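Long-range contact in phosphatidylethanolamine-binding protein (Plasmodium vivax, PDB 2GZQ), which probably binds phosphatidylethanolamine or related phosphorylated ligands: residues A[81-86]-A[138-143]. Sequence-based numbering, arbitrary orientation.
Sequences LFMIDP and HRISFI
With CG anti to the backbone N in D85 (chi1 -175°), its carboxylate meets the imidazole of H138. H138 ND1 donates to D85 OD1 at 2.7 Å, nearly straight, on the syn lone pair; the acceptor lies close to the ring plane, although the two flat groups are turned 51° apart. Both have second partners: D85 OD2 accepts from D87 N and H138 NE2 bonds to T135 OG1, which should help fix their orientation. Beside this pair, I140 CD1 packs 3.6 Å from D85 CG.

In M83, CG is likewise anti to the backbone N (chi1 179°), and the extended chain lays this selenomethionine alongside F142. M83 CG sits over one ring face, 3.9 Å from the F142 centroid, a CH-pi contact; SE makes an oblique Met-aromatic contact, and CE continues to I140 CG2 at 3.6 Å. This describes one of two modelled conformers and is less certain. On the other face of the sheet, I84 CD1 touches I143 CD1 at 4.0 Å, and S141 OG turns back to R139 O (2.8 Å) from above the carbonyl plane.

Paired backbone bonds join F82 to I143 and I84 to S141, the closest being I84 N to S141 O at 2.8 Å. M83 and F142 form the intervening non-hydrogen-bonded pair. Past I84, P86 CD abuts R139 O at 3.0 Å, where R139 centres an inverse gamma turn; its guanidinium reaches D87 in a salt bridge. Antiparallel strands 77-85 and 138-148, inner neighbours in the large mixed sheet, thus join the DPDxPSR and GxHR motifs of the PEBP family, and the D85–H138 pair probably lies at the ligand pocket, as in relatives.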
loop_
_atom_site.group_PDB
_atom_site.type_symbol
_atom_site.label_atom_id
_atom_site.label_comp_id
_atom_site.label_asym_id
_atom_site.label_seq_id
_atom_site.Cartn_x
_atom_site.Cartn_y
_atom_site.Cartn_z
ATOM N N LEU A 81 -0.666 6.595 1.411
ATOM C CA LEU A 81 -0.031 5.354 0.980
ATOM C C LEU A 81 -0.525 4.226 1.865
ATOM O O LEU A 81 -0.482 4.326 3.093
ATOM C CB LEU A 81 1.481 5.514 1.124
ATOM C CG LEU A 81 2.329 4.306 0.756
ATOM C CD1 LEU A 81 2.130 3.805 -0.645
ATOM C CD2 LEU A 81 3.796 4.617 0.962
ATOM N N PHE A 82 -0.969 3.150 1.229
ATOM C CA PHE A 82 -1.388 1.955 1.922
ATOM C C PHE A 82 -0.480 0.810 1.466
ATOM O O PHE A 82 -0.239 0.673 0.251
ATOM C CB PHE A 82 -2.833 1.562 1.551
ATOM C CG PHE A 82 -3.896 2.562 1.930
ATOM C CD1 PHE A 82 -3.875 3.252 3.118
ATOM C CD2 PHE A 82 -4.970 2.804 1.083
ATOM C CE1 PHE A 82 -4.889 4.137 3.433
ATOM C CE2 PHE A 82 -5.961 3.656 1.419
ATOM C CZ PHE A 82 -5.927 4.342 2.568
HETATM N N MSE A 83 -0.034 -0.034 2.385
HETATM C CA MSE A 83 0.541 -1.286 2.024
HETATM C C MSE A 83 -0.373 -2.412 2.491
HETATM O O MSE A 83 -0.815 -2.421 3.651
HETATM C CB MSE A 83 1.868 -1.358 2.710
HETATM C CG MSE A 83 2.593 -2.601 2.475
HETATM SE SE MSE A 83 3.904 -2.632 3.823
HETATM C CE MSE A 83 4.625 -4.400 3.496
ATOM N N ILE A 84 -0.677 -3.329 1.574
ATOM C CA ILE A 84 -1.649 -4.386 1.801
ATOM C C ILE A 84 -1.131 -5.742 1.356
ATOM O O ILE A 84 -0.263 -5.850 0.495
ATOM C CB ILE A 84 -3.001 -4.126 1.124
ATOM C CG1 ILE A 84 -2.822 -4.004 -0.374
ATOM C CG2 ILE A 84 -3.665 -2.901 1.699
ATOM C CD1 ILE A 84 -4.076 -4.225 -1.148
ATOM N N ASP A 85 -1.735 -6.782 1.909
ATOM C CA ASP A 85 -1.646 -8.138 1.378
ATOM C C ASP A 85 -3.034 -8.584 0.931
ATOM O O ASP A 85 -3.884 -8.862 1.779
ATOM C CB ASP A 85 -1.089 -9.078 2.442
ATOM C CG ASP A 85 -0.858 -10.486 1.920
ATOM O OD1 ASP A 85 -0.451 -11.360 2.724
ATOM O OD2 ASP A 85 -1.074 -10.694 0.707
ATOM N N PRO A 86 -3.280 -8.642 -0.376
ATOM C CA PRO A 86 -4.545 -9.137 -0.874
ATOM C C PRO A 86 -4.660 -10.656 -0.798
ATOM O O PRO A 86 -5.718 -11.210 -1.062
ATOM C CB PRO A 86 -4.558 -8.662 -2.336
ATOM C CG PRO A 86 -3.078 -8.679 -2.708
ATOM C CD PRO A 86 -2.339 -8.307 -1.463
ATOM N N HIS A 138 2.461 -14.165 -2.036
ATOM C CA HIS A 138 1.611 -13.041 -1.668
ATOM C C HIS A 138 2.034 -11.809 -2.429
ATOM O O HIS A 138 3.221 -11.450 -2.404
ATOM C CB HIS A 138 1.729 -12.772 -0.181
ATOM C CG HIS A 138 1.260 -13.883 0.700
ATOM N ND1 HIS A 138 0.381 -13.676 1.738
ATOM C CD2 HIS A 138 1.583 -15.198 0.737
ATOM C CE1 HIS A 138 0.160 -14.820 2.362
ATOM N NE2 HIS A 138 0.865 -15.765 1.763
ATOM N N ARG A 139 1.086 -11.160 -3.081
ATOM C CA ARG A 139 1.347 -9.931 -3.830
ATOM C C ARG A 139 1.275 -8.733 -2.890
ATOM O O ARG A 139 0.273 -8.028 -2.851
ATOM C CB ARG A 139 0.330 -9.827 -4.973
ATOM C CG ARG A 139 0.474 -10.978 -5.980
ATOM C CD ARG A 139 -0.717 -11.102 -6.902
ATOM N NE ARG A 139 -1.888 -11.549 -6.160
ATOM C CZ ARG A 139 -3.109 -11.635 -6.669
ATOM N NH1 ARG A 139 -3.353 -11.313 -7.943
ATOM N NH2 ARG A 139 -4.097 -12.041 -5.902
ATOM N N ILE A 140 2.345 -8.514 -2.144
ATOM C CA ILE A 140 2.423 -7.418 -1.189
ATOM C C ILE A 140 2.472 -6.113 -1.997
ATOM O O ILE A 140 3.360 -5.917 -2.822
ATOM C CB ILE A 140 3.642 -7.600 -0.286
ATOM C CG1 ILE A 140 3.588 -8.925 0.483
ATOM C CG2 ILE A 140 3.789 -6.403 0.640
ATOM C CD1 ILE A 140 2.413 -9.125 1.329
ATOM N N SER A 141 1.472 -5.267 -1.791
ATOM C CA SER A 141 1.176 -4.174 -2.680
ATOM C C SER A 141 1.170 -2.837 -1.969
ATOM O O SER A 141 0.776 -2.721 -0.799
ATOM C CB SER A 141 -0.190 -4.402 -3.303
ATOM O OG SER A 141 -0.252 -5.587 -4.097
ATOM N N PHE A 142 1.576 -1.812 -2.712
ATOM C CA PHE A 142 1.638 -0.442 -2.234
ATOM C C PHE A 142 0.783 0.409 -3.153
ATOM O O PHE A 142 1.054 0.486 -4.338
ATOM C CB PHE A 142 3.081 0.059 -2.256
ATOM C CG PHE A 142 4.007 -0.656 -1.305
ATOM C CD1 PHE A 142 4.508 -1.889 -1.620
ATOM C CD2 PHE A 142 4.380 -0.077 -0.114
ATOM C CE1 PHE A 142 5.392 -2.533 -0.769
ATOM C CE2 PHE A 142 5.264 -0.728 0.753
ATOM C CZ PHE A 142 5.732 -1.952 0.413
ATOM N N ILE A 143 -0.235 1.071 -2.610
ATOM C CA ILE A 143 -1.158 1.880 -3.386
ATOM C C ILE A 143 -1.027 3.341 -2.938
ATOM O O ILE A 143 -1.161 3.656 -1.747
ATOM C CB ILE A 143 -2.609 1.436 -3.163
ATOM C CG1 ILE A 143 -2.804 -0.052 -3.480
ATOM C CG2 ILE A 143 -3.553 2.303 -3.986
ATOM C CD1 ILE A 143 -4.060 -0.651 -2.916
#